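Local coordinates for sensor protein (Vibrio parahaemolyticus, PDB 3I9Y), which is the sensor domain of the TMAO-responsive membrane histidine kinase TorS, which probably uses ATP to phosphorylate a protein histidine, at residues M173-I177 with A195-L200; R100-M104 with L226-V232; I189-Q193 with F233-L237; E8-V12 with H52-L56. All coordinates share one frame; numbering follows the deposited sequence.

Contact 1 (M173-I177 with A195-L200)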
loop_
_atom_site.group_PDB
_atom_site.type_symbol
_atom_site.label_atom_id
_atom_site.label_comp_id
_atom_site.label_asym_id
_atom_site.label_seq_id
_atom_site.Cartn_x
_atom_site.Cartn_y
_atom_site.Cartn_z
ATOM N N MET A 173 -2.367 -0.433 24.923
ATOM C CA MET A 173 -1.753 -1.266 23.777
ATOM C C MET A 173 -2.770 -1.200 22.543
ATOM O O MET A 173 -2.375 -1.142 21.406
ATOM C CB MET A 173 -1.605 -2.682 24.277
ATOM C CG MET A 173 -0.270 -2.606 25.238
ATOM S SD MET A 173 -0.080 -4.245 26.025
ATOM C CE MET A 173 0.100 -5.266 24.727
ATOM N N LEU A 174 -4.085 -1.174 22.800
ATOM C CA LEU A 174 -5.022 -1.078 21.678
ATOM C C LEU A 174 -4.924 0.339 21.012
ATOM O O LEU A 174 -4.983 0.491 19.784
ATOM C CB LEU A 174 -6.414 -1.233 22.217
ATOM C CG LEU A 174 -7.442 -1.848 21.341
ATOM C CD1 LEU A 174 -8.827 -1.297 21.694
ATOM C CD2 LEU A 174 -7.169 -1.951 19.747
ATOM N N ASN A 175 -4.718 1.384 21.769
ATOM C CA ASN A 175 -4.562 2.714 21.153
ATOM C C ASN A 175 -3.282 2.661 20.295
ATOM O O ASN A 175 -3.291 3.280 19.210
ATOM C CB ASN A 175 -4.357 3.892 22.274
ATOM C CG ASN A 175 -5.704 4.227 23.035
ATOM O OD1 ASN A 175 -6.818 3.891 22.564
ATOM N ND2 ASN A 175 -5.596 4.859 24.184
ATOM N N GLN A 176 -2.212 2.010 20.755
ATOM C CA GLN A 176 -0.937 1.903 19.960
ATOM C C GLN A 176 -1.198 1.230 18.596
ATOM O O GLN A 176 -0.759 1.719 17.576
ATOM C CB GLN A 176 0.174 1.002 20.670
ATOM C CG GLN A 176 0.668 1.799 21.932
ATOM C CD GLN A 176 1.590 0.921 22.713
ATOM O OE1 GLN A 176 1.336 -0.277 22.978
ATOM N NE2 GLN A 176 2.718 1.471 23.004
ATOM N N ILE A 177 -1.917 0.089 18.604
ATOM C CA ILE A 177 -2.192 -0.616 17.360
ATOM C C ILE A 177 -3.092 0.311 16.487
ATOM O O ILE A 177 -2.743 0.440 15.339
ATOM C CB ILE A 177 -2.958 -1.867 17.672
ATOM C CG1 ILE A 177 -1.917 -2.833 18.300
ATOM C CG2 ILE A 177 -3.252 -2.578 16.307
ATOM C CD1 ILE A 177 -2.742 -4.263 18.619
ATOM N N ALA A 195 7.691 -0.087 21.315
ATOM C CA ALA A 195 6.887 0.335 22.442
ATOM C C ALA A 195 5.697 -0.697 22.770
ATOM O O ALA A 195 5.410 -1.036 23.932
ATOM C CB ALA A 195 6.334 1.675 22.163
ATOM N N PHE A 196 5.094 -1.321 21.779
ATOM C CA PHE A 196 3.929 -2.170 22.022
ATOM C C PHE A 196 4.545 -3.374 22.535
ATOM O O PHE A 196 3.989 -4.070 23.425
ATOM C CB PHE A 196 3.252 -2.538 20.631
ATOM C CG PHE A 196 2.191 -3.612 20.713
ATOM C CD1 PHE A 196 0.819 -3.244 20.769
ATOM C CD2 PHE A 196 2.522 -4.926 20.692
ATOM C CE1 PHE A 196 -0.176 -4.218 20.817
ATOM C CE2 PHE A 196 1.537 -5.932 20.734
ATOM C CZ PHE A 196 0.187 -5.603 20.809
ATOM N N GLU A 197 5.735 -3.728 21.989
ATOM C CA GLU A 197 6.325 -4.988 22.516
ATOM C C GLU A 197 6.750 -4.869 24.052
ATOM O O GLU A 197 6.675 -5.840 24.816
ATOM C CB GLU A 197 7.596 -5.330 21.775
ATOM C CG GLU A 197 8.256 -6.567 22.377
ATOM C CD GLU A 197 9.482 -7.050 21.504
ATOM O OE1 GLU A 197 10.317 -6.222 20.968
ATOM O OE2 GLU A 197 9.595 -8.292 21.310
ATOM N N ASN A 198 7.258 -3.726 24.442
ATOM C CA ASN A 198 7.733 -3.522 25.872
ATOM C C ASN A 198 6.413 -3.580 26.760
ATOM O O ASN A 198 6.363 -4.300 27.747
ATOM C CB ASN A 198 8.378 -2.152 26.006
ATOM C CG ASN A 198 9.782 -2.034 25.249
ATOM O OD1 ASN A 198 10.535 -3.086 25.011
ATOM N ND2 ASN A 198 10.161 -0.737 24.879
ATOM N N ASN A 199 5.310 -2.987 26.286
ATOM C CA ASN A 199 4.026 -3.027 27.043
ATOM C C ASN A 199 3.535 -4.384 27.212
ATOM O O ASN A 199 3.035 -4.743 28.258
ATOM C CB ASN A 199 2.991 -2.236 26.365
ATOM C CG ASN A 199 3.210 -0.888 26.576
ATOM O OD1 ASN A 199 3.983 -0.624 27.484
ATOM N ND2 ASN A 199 2.604 0.085 25.794
ATOM N N LEU A 200 3.629 -5.191 26.160
ATOM C CA LEU A 200 3.243 -6.556 26.264
ATOM C C LEU A 200 4.066 -7.341 27.373
ATOM O O LEU A 200 3.549 -8.208 28.077
ATOM C CB LEU A 200 3.460 -7.157 24.893
ATOM C CG LEU A 200 2.931 -8.524 25.006
ATOM C CD1 LEU A 200 1.359 -8.550 24.848
ATOM C CD2 LEU A 200 3.483 -9.272 23.884
#
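Met173 lays its methyl CE over one face of the Phe196 ring, and this is the tight side of the contact. CE stands 4.2 Å from the centroid of the Phe196 ring, displaced toward the rim, as a CH-pi contact. Met173 SD is farther off, 5.4 Å from the same ring centroid and still above the face, so the pair is also a Met-aromatic contact. The Met173 chain bends at its last torsion (chi3 60°), which turns CE in among Phe196 and Leu200. There CE meets Leu200 CD1 at 3.5 Å. Ile177 CG1 approaches the ring at a slant, 3.4 Å from Phe196 CE1.

The other side is polar and looser. Asn199 and Ala195 are partly exposed there, while Gln176 is buried. The extended Gln176 chain carries its amide across to Asn199, and Asn199 ND2 donates to Gln176 OE1 at 3.1 Å. The bond is not ideally aimed, because the donor lies above the carbonyl plane of Gln176 and the C=O...N angle is only 90°. It ties the two helices at the margin of the apolar packing. Met173 CG lies beside Asn199 CB at 3.5 Å and joins the two sides.

The two segments run nearly antiparallel, at 161°, with their axes 10.1 Å apart at closest approach, as neighbours in a four-helix bundle. Ile177 reaches on to Val101 and Met104 of helix 63-114. The Phe196 ring also meets Phe233 of helix 232-267, while Met173 packs on Met203 farther along helix 186-208.

Contact 2 (R100-M104 with L226-V232)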
loop_
_atom_site.group_PDB
_atom_site.type_symbol
_atom_site.label_atom_id
_atom_site.label_comp_id
_atom_site.label_asym_id
_atom_site.label_seq_id
_atom_site.Cartn_x
_atom_site.Cartn_y
_atom_site.Cartn_z
ATOM N N ARG A 100 -5.941 -8.313 10.894
ATOM C CA ARG A 100 -5.162 -8.545 12.090
ATOM C C ARG A 100 -5.481 -7.519 13.263
ATOM O O ARG A 100 -5.469 -7.911 14.448
ATOM C CB ARG A 100 -3.661 -8.471 11.683
ATOM C CG ARG A 100 -3.078 -9.828 11.191
ATOM C CD ARG A 100 -2.275 -9.638 9.825
ATOM N NE ARG A 100 -1.771 -10.856 9.060
ATOM C CZ ARG A 100 -0.970 -11.650 9.697
ATOM N NH1 ARG A 100 -0.664 -11.379 10.929
ATOM N NH2 ARG A 100 -0.393 -12.650 9.136
ATOM N N VAL A 101 -5.756 -6.240 12.898
ATOM C CA VAL A 101 -6.044 -5.235 13.866
ATOM C C VAL A 101 -7.398 -5.619 14.498
ATOM O O VAL A 101 -7.496 -5.666 15.779
ATOM C CB VAL A 101 -6.039 -3.851 13.204
ATOM C CG1 VAL A 101 -6.826 -2.752 14.165
ATOM C CG2 VAL A 101 -4.574 -3.469 12.768
ATOM N N GLU A 102 -8.366 -6.103 13.714
ATOM C CA GLU A 102 -9.665 -6.463 14.260
ATOM C C GLU A 102 -9.457 -7.715 15.180
ATOM O O GLU A 102 -10.004 -7.685 16.275
ATOM C CB GLU A 102 -10.686 -6.762 13.198
ATOM C CG GLU A 102 -12.068 -7.238 13.662
ATOM C CD GLU A 102 -12.723 -6.226 14.555
ATOM O OE1 GLU A 102 -12.291 -4.971 14.669
ATOM O OE2 GLU A 102 -13.707 -6.663 15.279
ATOM N N GLU A 103 -8.636 -8.717 14.860
ATOM C CA GLU A 103 -8.450 -9.809 15.850
ATOM C C GLU A 103 -7.829 -9.262 17.146
ATOM O O GLU A 103 -8.107 -9.723 18.275
ATOM C CB GLU A 103 -7.386 -10.858 15.417
ATOM C CG GLU A 103 -7.832 -11.462 14.041
ATOM C CD GLU A 103 -6.764 -12.430 13.417
ATOM O OE1 GLU A 103 -7.204 -13.063 12.442
ATOM O OE2 GLU A 103 -5.576 -12.564 13.823
ATOM N N MET A 104 -6.900 -8.336 16.960
ATOM C CA MET A 104 -6.211 -7.752 18.130
ATOM C C MET A 104 -7.207 -6.897 18.988
ATOM O O MET A 104 -7.016 -6.840 20.292
ATOM C CB MET A 104 -5.020 -6.880 17.726
ATOM C CG MET A 104 -3.950 -7.876 17.208
ATOM S SD MET A 104 -2.461 -6.785 16.805
ATOM C CE MET A 104 -2.786 -6.985 15.631
ATOM N N LEU A 226 -2.121 -12.309 21.603
ATOM C CA LEU A 226 -1.853 -10.917 21.182
ATOM C C LEU A 226 -0.416 -10.857 20.765
ATOM O O LEU A 226 -0.071 -10.156 19.775
ATOM C CB LEU A 226 -2.090 -9.856 22.236
ATOM C CG LEU A 226 -3.448 -9.304 22.442
ATOM C CD1 LEU A 226 -3.256 -8.347 23.805
ATOM C CD2 LEU A 226 -3.815 -8.359 21.357
ATOM N N GLY A 227 0.452 -11.576 21.494
ATOM C CA GLY A 227 1.805 -11.499 21.124
ATOM C C GLY A 227 2.091 -12.156 19.737
ATOM O O GLY A 227 2.926 -11.656 19.001
ATOM N N LYS A 228 1.260 -13.130 19.333
ATOM C CA LYS A 228 1.518 -13.791 18.066
ATOM C C LYS A 228 1.162 -12.773 16.988
ATOM O O LYS A 228 1.740 -12.857 15.827
ATOM C CB LYS A 228 0.628 -15.022 17.875
ATOM C CG LYS A 228 1.051 -16.267 18.687
ATOM C CD LYS A 228 -0.097 -17.377 18.324
ATOM C CE LYS A 228 0.040 -18.523 19.289
ATOM N NZ LYS A 228 1.435 -18.328 20.265
ATOM N N ARG A 229 0.302 -11.812 17.318
ATOM C CA ARG A 229 -0.178 -10.873 16.179
ATOM C C ARG A 229 0.718 -9.690 15.965
ATOM O O ARG A 229 0.459 -8.810 15.210
ATOM C CB ARG A 229 -1.709 -10.490 16.397
ATOM C CG ARG A 229 -2.385 -11.837 16.200
ATOM C CD ARG A 229 -3.570 -11.989 16.842
ATOM N NE ARG A 229 -4.398 -13.051 16.306
ATOM C CZ ARG A 229 -4.518 -14.283 16.831
ATOM N NH1 ARG A 229 -3.815 -14.695 17.932
ATOM N NH2 ARG A 229 -5.451 -15.071 16.249
ATOM N N GLN A 230 1.860 -9.682 16.699
ATOM C CA GLN A 230 2.779 -8.605 16.574
ATOM C C GLN A 230 3.378 -8.632 15.151
ATOM O O GLN A 230 3.897 -7.598 14.762
ATOM C CB GLN A 230 4.052 -8.620 17.633
ATOM C CG GLN A 230 3.562 -8.372 18.974
ATOM C CD GLN A 230 4.768 -8.675 19.983
ATOM O OE1 GLN A 230 5.113 -9.888 20.317
ATOM N NE2 GLN A 230 5.437 -7.597 20.340
ATOM N N VAL A 231 3.243 -9.713 14.396
ATOM C CA VAL A 231 3.695 -9.770 12.930
ATOM C C VAL A 231 2.944 -8.636 12.211
ATOM O O VAL A 231 3.409 -8.209 11.155
ATOM C CB VAL A 231 3.289 -11.052 12.073
ATOM C CG1 VAL A 231 3.495 -12.304 12.865
ATOM C CG2 VAL A 231 1.831 -11.144 11.993
ATOM N N VAL A 232 1.825 -8.076 12.740
ATOM C CA VAL A 232 1.136 -6.932 11.969
ATOM C C VAL A 232 2.108 -5.715 11.782
ATOM O O VAL A 232 2.047 -4.967 10.818
ATOM C CB VAL A 232 -0.106 -6.533 12.683
ATOM C CG1 VAL A 232 0.251 -5.654 13.913
ATOM C CG2 VAL A 232 -0.974 -5.680 11.771
#
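The backbones of helix segment 100-104 and segment 226-232 run past each other in opposite directions, with Arg100 CA 6.5 Å from Val232 CA and Met104 CA 6.2 Å from Leu226 CA. Met104 packs between the two segments. Its CG lies 3.5 Å from Arg229 CB, and its CE reaches Val232 CG1 at 3.7 Å. Val232 CG1 sits between the backbone N and the carbonyl carbon (chi1 78°), which brings it to the methionine methyl. The other methyl, Val232 CG2, lies 3.9 Å from Arg100 CB.

The protein is built of two stacked four-helix bundles. Segment 226-232 carries the chain from helix 213-228 into helix 232-267, and here it is laid against the long helix 63-114, which is predicted to form a coiled coil. The turn between the helices is held by i to i+3 backbone bonds, such as Val232 N to Arg229 O.

The outer part of the contact is charged. Arg229 NE donates to Glu103 OE2 at 2.8 Å with a nearly straight N-H...O angle of 169°, a salt bridge. The carboxylate lies at the edge of the guanidinium, near its plane. OE2 is met from the anti side, but well out of the carboxylate plane. The two planes are steeply turned, 71° apart. Arg229 NH1 has a second carboxylate partner in Glu225, so two glutamates fix the guanidinium. On the inner side Leu226 CD2 packs on Met104 CB at 4.1 Å and continues to Leu107 and Leu111.

Contact 3 (I189-Q193 with F233-L237)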
loop_
_atom_site.group_PDB
_atom_site.type_symbol
_atom_site.label_atom_id
_atom_site.label_comp_id
_atom_site.label_asym_id
_atom_site.label_seq_id
_atom_site.Cartn_x
_atom_site.Cartn_y
_atom_site.Cartn_z
ATOM N N ILE A 189 6.637 4.142 12.849
ATOM C CA ILE A 189 6.091 2.747 12.825
ATOM C C ILE A 189 7.008 1.884 13.682
ATOM O O ILE A 189 6.563 1.182 14.559
ATOM C CB ILE A 189 5.950 2.148 11.415
ATOM C CG1 ILE A 189 4.856 2.912 10.702
ATOM C CG2 ILE A 189 5.659 0.540 11.517
ATOM C CD1 ILE A 189 5.015 2.699 9.122
ATOM N N GLN A 190 8.302 1.968 13.503
ATOM C CA GLN A 190 9.186 1.094 14.290
ATOM C C GLN A 190 9.240 1.370 15.805
ATOM O O GLN A 190 9.499 0.508 16.629
ATOM C CB GLN A 190 10.601 1.276 13.713
ATOM C CG GLN A 190 10.555 0.981 12.226
ATOM C CD GLN A 190 11.994 0.774 11.628
ATOM O OE1 GLN A 190 12.683 1.695 11.151
ATOM N NE2 GLN A 190 12.450 -0.443 11.725
ATOM N N GLN A 191 9.123 2.636 16.142
ATOM C CA GLN A 191 9.085 2.993 17.543
ATOM C C GLN A 191 7.797 2.440 18.263
ATOM O O GLN A 191 7.830 1.967 19.424
ATOM C CB GLN A 191 8.970 4.415 17.468
ATOM C CG GLN A 191 9.587 5.067 18.503
ATOM C CD GLN A 191 9.755 6.475 17.958
ATOM O OE1 GLN A 191 10.744 6.724 17.190
ATOM N NE2 GLN A 191 8.711 7.392 18.226
ATOM N N ILE A 192 6.653 2.458 17.524
ATOM C CA ILE A 192 5.388 1.973 18.142
ATOM C C ILE A 192 5.502 0.553 18.238
ATOM O O ILE A 192 5.155 -0.042 19.222
ATOM C CB ILE A 192 4.160 2.293 17.317
ATOM C CG1 ILE A 192 3.977 3.748 17.503
ATOM C CG2 ILE A 192 2.910 1.737 18.082
ATOM C CD1 ILE A 192 2.494 4.122 17.288
ATOM N N GLN A 193 6.152 -0.061 17.252
ATOM C CA GLN A 193 6.330 -1.511 17.394
ATOM C C GLN A 193 7.136 -1.894 18.672
ATOM O O GLN A 193 6.885 -2.937 19.322
ATOM C CB GLN A 193 7.163 -1.996 16.185
ATOM C CG GLN A 193 7.571 -3.445 16.176
ATOM C CD GLN A 193 8.339 -3.805 14.790
ATOM O OE1 GLN A 193 9.040 -2.959 14.151
ATOM N NE2 GLN A 193 8.216 -5.062 14.371
ATOM N N PHE A 233 3.074 -5.464 12.700
ATOM C CA PHE A 233 3.939 -4.350 12.527
ATOM C C PHE A 233 4.934 -4.689 11.315
ATOM O O PHE A 233 5.373 -3.748 10.632
ATOM C CB PHE A 233 4.813 -4.133 13.830
ATOM C CG PHE A 233 3.998 -3.515 14.954
ATOM C CD1 PHE A 233 3.690 -2.149 14.941
ATOM C CD2 PHE A 233 3.516 -4.378 15.954
ATOM C CE1 PHE A 233 2.912 -1.670 15.931
ATOM C CE2 PHE A 233 2.710 -3.907 16.971
ATOM C CZ PHE A 233 2.392 -2.564 16.992
ATOM N N THR A 234 5.263 -5.952 11.021
ATOM C CA THR A 234 6.174 -6.038 9.897
ATOM C C THR A 234 5.294 -5.905 8.680
ATOM O O THR A 234 5.816 -5.491 7.694
ATOM C CB THR A 234 6.926 -7.339 9.778
ATOM O OG1 THR A 234 5.942 -8.316 9.541
ATOM C CG2 THR A 234 7.489 -7.802 11.155
ATOM N N ILE A 235 3.953 -6.092 8.713
ATOM C CA ILE A 235 3.116 -5.896 7.459
ATOM C C ILE A 235 2.938 -4.369 7.258
ATOM O O ILE A 235 2.966 -3.830 6.114
ATOM C CB ILE A 235 1.766 -6.601 7.563
ATOM C CG1 ILE A 235 2.054 -8.140 7.828
ATOM C CG2 ILE A 235 1.080 -6.431 6.188
ATOM C CD1 ILE A 235 0.706 -8.931 8.148
ATOM N N LEU A 236 2.910 -3.619 8.389
ATOM C CA LEU A 236 2.817 -2.139 8.288
ATOM C C LEU A 236 4.095 -1.604 7.623
ATOM O O LEU A 236 4.005 -0.582 6.810
ATOM C CB LEU A 236 2.623 -1.413 9.650
ATOM C CG LEU A 236 1.158 -1.669 10.093
ATOM C CD1 LEU A 236 1.152 -1.195 11.661
ATOM C CD2 LEU A 236 0.152 -0.720 9.394
ATOM N N LEU A 237 5.252 -2.228 7.926
ATOM C CA LEU A 237 6.471 -1.744 7.238
ATOM C C LEU A 237 6.445 -2.105 5.728
ATOM O O LEU A 237 6.944 -1.290 4.910
ATOM C CB LEU A 237 7.837 -2.289 7.868
ATOM C CG LEU A 237 7.749 -1.912 9.418
ATOM C CD1 LEU A 237 8.635 -2.719 10.359
ATOM C CD2 LEU A 237 8.199 -0.370 9.533
#
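Ile189 O receives two backbone N-H groups, from Gln193 at 3.0 Å and, weakly, from Ile192 at 3.2 Å. These bonds hold the turn that presents Ile189 and Gln193 to segment 233-237. The two segments are almost exactly antiparallel, at 178°.

Gln193 lies over the Phe233 ring. Its CA is above one face, 3.8 Å from the centroid of the Phe233 ring and offset toward the rim, a CH-pi contact. With CG anti to the backbone N (chi1 175°) and the rest of the chain extended, the Gln193 stem runs antiparallel along the Phe233 side chain. Its amide ends beside Phe233 CB, with Gln193 NE2 3.6 Å from that atom and the amide plane turned 26° from the ring. Ile192 CG2 comes obliquely to Phe233 CE1.

One turn away, Ile189 CG2 presses on Leu237 CD2 at 3.3 Å, tighter than usual for two carbons. Leu237 CD2 also takes Gln190 CG at 3.8 Å, and Leu236 CB closes on Ile189 CG2. Leu236 and Phe233 both reach Ala180 of helix 158-180, so this pair of helices shares a core with a third member of the bundle.

The segments are held by apolar and CH-pi packing, with no polar bond between them. Gln193 packs through its stem and also lays its amide against Phe233 and Leu237, at the partly exposed margin.

Contact 4 (E8-V12 with H52-L56)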
loop_
_atom_site.group_PDB
_atom_site.type_symbol
_atom_site.label_atom_id
_atom_site.label_comp_id
_atom_site.label_asym_id
_atom_site.label_seq_id
_atom_site.Cartn_x
_atom_site.Cartn_y
_atom_site.Cartn_z
ATOM N N GLU A 8 -1.685 11.029 -36.182
ATOM C CA GLU A 8 -1.239 10.024 -35.213
ATOM C C GLU A 8 -0.659 10.690 -33.989
ATOM O O GLU A 8 -1.048 10.250 -32.932
ATOM C CB GLU A 8 -0.191 9.036 -35.800
ATOM C CG GLU A 8 -0.738 8.152 -36.905
ATOM C CD GLU A 8 -2.093 7.518 -36.588
ATOM O OE1 GLU A 8 -2.220 6.891 -35.503
ATOM O OE2 GLU A 8 -3.084 7.531 -37.383
ATOM N N ALA A 9 0.158 11.765 -34.069
ATOM C CA ALA A 9 0.754 12.351 -32.898
ATOM C C ALA A 9 -0.258 12.994 -31.928
ATOM O O ALA A 9 -0.047 12.981 -30.680
ATOM C CB ALA A 9 1.908 13.459 -33.219
ATOM N N ARG A 10 -1.321 13.594 -32.486
ATOM C CA ARG A 10 -2.305 14.292 -31.656
ATOM C C ARG A 10 -3.018 13.147 -30.821
ATOM O O ARG A 10 -3.322 13.382 -29.697
ATOM C CB ARG A 10 -3.313 14.957 -32.576
ATOM C CG ARG A 10 -2.789 16.229 -33.241
ATOM C CD ARG A 10 -3.902 16.834 -34.298
ATOM N NE ARG A 10 -4.995 17.350 -33.445
ATOM C CZ ARG A 10 -6.172 16.746 -33.248
ATOM N NH1 ARG A 10 -6.456 15.575 -33.892
ATOM N NH2 ARG A 10 -7.052 17.322 -32.371
ATOM N N GLN A 11 -3.419 12.035 -31.465
ATOM C CA GLN A 11 -4.040 10.938 -30.791
ATOM C C GLN A 11 -3.054 10.337 -29.692
ATOM O O GLN A 11 -3.466 10.059 -28.573
ATOM C CB GLN A 11 -4.470 9.952 -31.763
ATOM C CG GLN A 11 -5.803 10.482 -32.389
ATOM C CD GLN A 11 -6.226 9.608 -33.594
ATOM O OE1 GLN A 11 -5.582 9.716 -34.741
ATOM N NE2 GLN A 11 -7.252 8.772 -33.421
ATOM N N VAL A 12 -1.785 10.163 -30.021
ATOM C CA VAL A 12 -0.854 9.665 -29.021
ATOM C C VAL A 12 -0.839 10.656 -27.814
ATOM O O VAL A 12 -0.795 10.243 -26.570
ATOM C CB VAL A 12 0.639 9.582 -29.605
ATOM C CG1 VAL A 12 1.662 9.247 -28.500
ATOM C CG2 VAL A 12 0.628 8.438 -30.654
ATOM N N HIS A 52 -1.650 3.694 -32.452
ATOM C CA HIS A 52 -1.287 4.912 -33.160
ATOM C C HIS A 52 0.252 5.022 -33.238
ATOM O O HIS A 52 0.826 5.612 -34.184
ATOM C CB HIS A 52 -1.867 6.178 -32.428
ATOM C CG HIS A 52 -3.350 6.260 -32.550
ATOM N ND1 HIS A 52 -4.195 6.098 -31.475
ATOM C CD2 HIS A 52 -4.165 6.304 -33.648
ATOM C CE1 HIS A 52 -5.462 6.023 -31.879
ATOM N NE2 HIS A 52 -5.483 6.145 -33.192
ATOM N N ILE A 53 0.947 4.475 -32.233
ATOM C CA ILE A 53 2.377 4.572 -32.255
ATOM C C ILE A 53 2.864 3.708 -33.457
ATOM O O ILE A 53 3.821 4.058 -34.151
ATOM C CB ILE A 53 3.057 3.983 -30.975
ATOM C CG1 ILE A 53 2.700 4.754 -29.763
ATOM C CG2 ILE A 53 4.577 3.991 -31.169
ATOM C CD1 ILE A 53 3.331 5.956 -29.963
ATOM N N LYS A 54 2.255 2.570 -33.648
ATOM C CA LYS A 54 2.611 1.711 -34.757
ATOM C C LYS A 54 2.335 2.434 -36.102
ATOM O O LYS A 54 3.170 2.369 -36.977
ATOM C CB LYS A 54 1.784 0.442 -34.777
ATOM C CG LYS A 54 2.148 -0.577 -35.950
ATOM C CD LYS A 54 0.991 -1.664 -36.124
ATOM C CE LYS A 54 1.554 -2.916 -36.907
ATOM N NZ LYS A 54 0.826 -4.154 -36.609
ATOM N N GLU A 55 1.172 3.067 -36.301
ATOM C CA GLU A 55 0.962 3.824 -37.542
ATOM C C GLU A 55 2.093 4.831 -37.773
ATOM O O GLU A 55 2.577 4.877 -38.890
ATOM C CB GLU A 55 -0.257 4.733 -37.553
ATOM C CG GLU A 55 -1.406 4.076 -37.784
ATOM C CD GLU A 55 -1.375 3.386 -39.152
ATOM O OE1 GLU A 55 -1.189 3.983 -40.291
ATOM O OE2 GLU A 55 -1.546 2.181 -38.975
ATOM N N LEU A 56 2.428 5.613 -36.733
ATOM C CA LEU A 56 3.453 6.654 -36.733
ATOM C C LEU A 56 4.795 6.149 -37.134
ATOM O O LEU A 56 5.466 6.781 -37.955
ATOM C CB LEU A 56 3.644 7.316 -35.371
ATOM C CG LEU A 56 4.201 8.706 -35.120
ATOM C CD1 LEU A 56 3.023 9.707 -35.218
ATOM C CD2 LEU A 56 4.737 8.973 -33.754
#
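The His52 ring is the main flat group of this contact, and Gln11 CB lies over one of its faces. That carbon is 3.9 Å from the centroid of the His52 ring and almost on the ring normal, a CH-pi contact over the centre. Beyond CB, the Gln11 amide continues over the same ring with its plane turned 43° from it. Glu8 brings its carboxylate to the ring edge, but it is modelled too close there, and its exact placement is doubtful.

The bend of the Glu8 chain (chi2 -46°) folds its carboxylate back against the partner helix. Glu8 CD lies 3.5 Å from Glu55 CB, with the two carboxylate planes steeply inclined. Nearer the backbone, Glu8 CB meets Leu56 CD1 at 3.3 Å. Val12 CG2 takes Ile53 CD1 at 3.7 Å and His52 CB at 3.8 Å, so the inner side is apolar.

Helices 5-27 and 32-58 form an antiparallel hairpin; segments 8-12 and 52-56 cross at 153°, with axes 9.1 Å apart. Val12 and Leu56 both reach Val264 of helix 232-267, and Ile53 packs on Leu69 and Val73 of helix 63-114. These join the hairpin to the rest of its helical bundle.

Hydrocarbon thus meets hydrocarbon on the inner side, and polar groups gather at the outer rim. The like charges of the two glutamates stay apart there, with Glu8 OE2 5.0 Å from Glu55 OE1, where solvent would probably soften their repulsion.

Overall arrangement
Contacts 1, 2 and 3 form one cluster, with centres 11 to 12 Å apart. Contacts 1 and 2 also meet where the side chains of Phe196 and Glu197 lie against Gln230. Contact 3 touches contact 1 through Gln176 O, packed on Ile192 CG2, and both use helix 186-208. Contact 2 touches contact 3 through Arg100 and Ile235. Along the chain contact 1 is nested in the loop closed by contact 2, while contact 3 crosses both. Contact 4 stands apart, on the other side of the chain's centre, with its centre about 47 Å from that of contact 3 and about 57 Å from that of contact 1. The long helices 63-114 and 232-267 reach both regions.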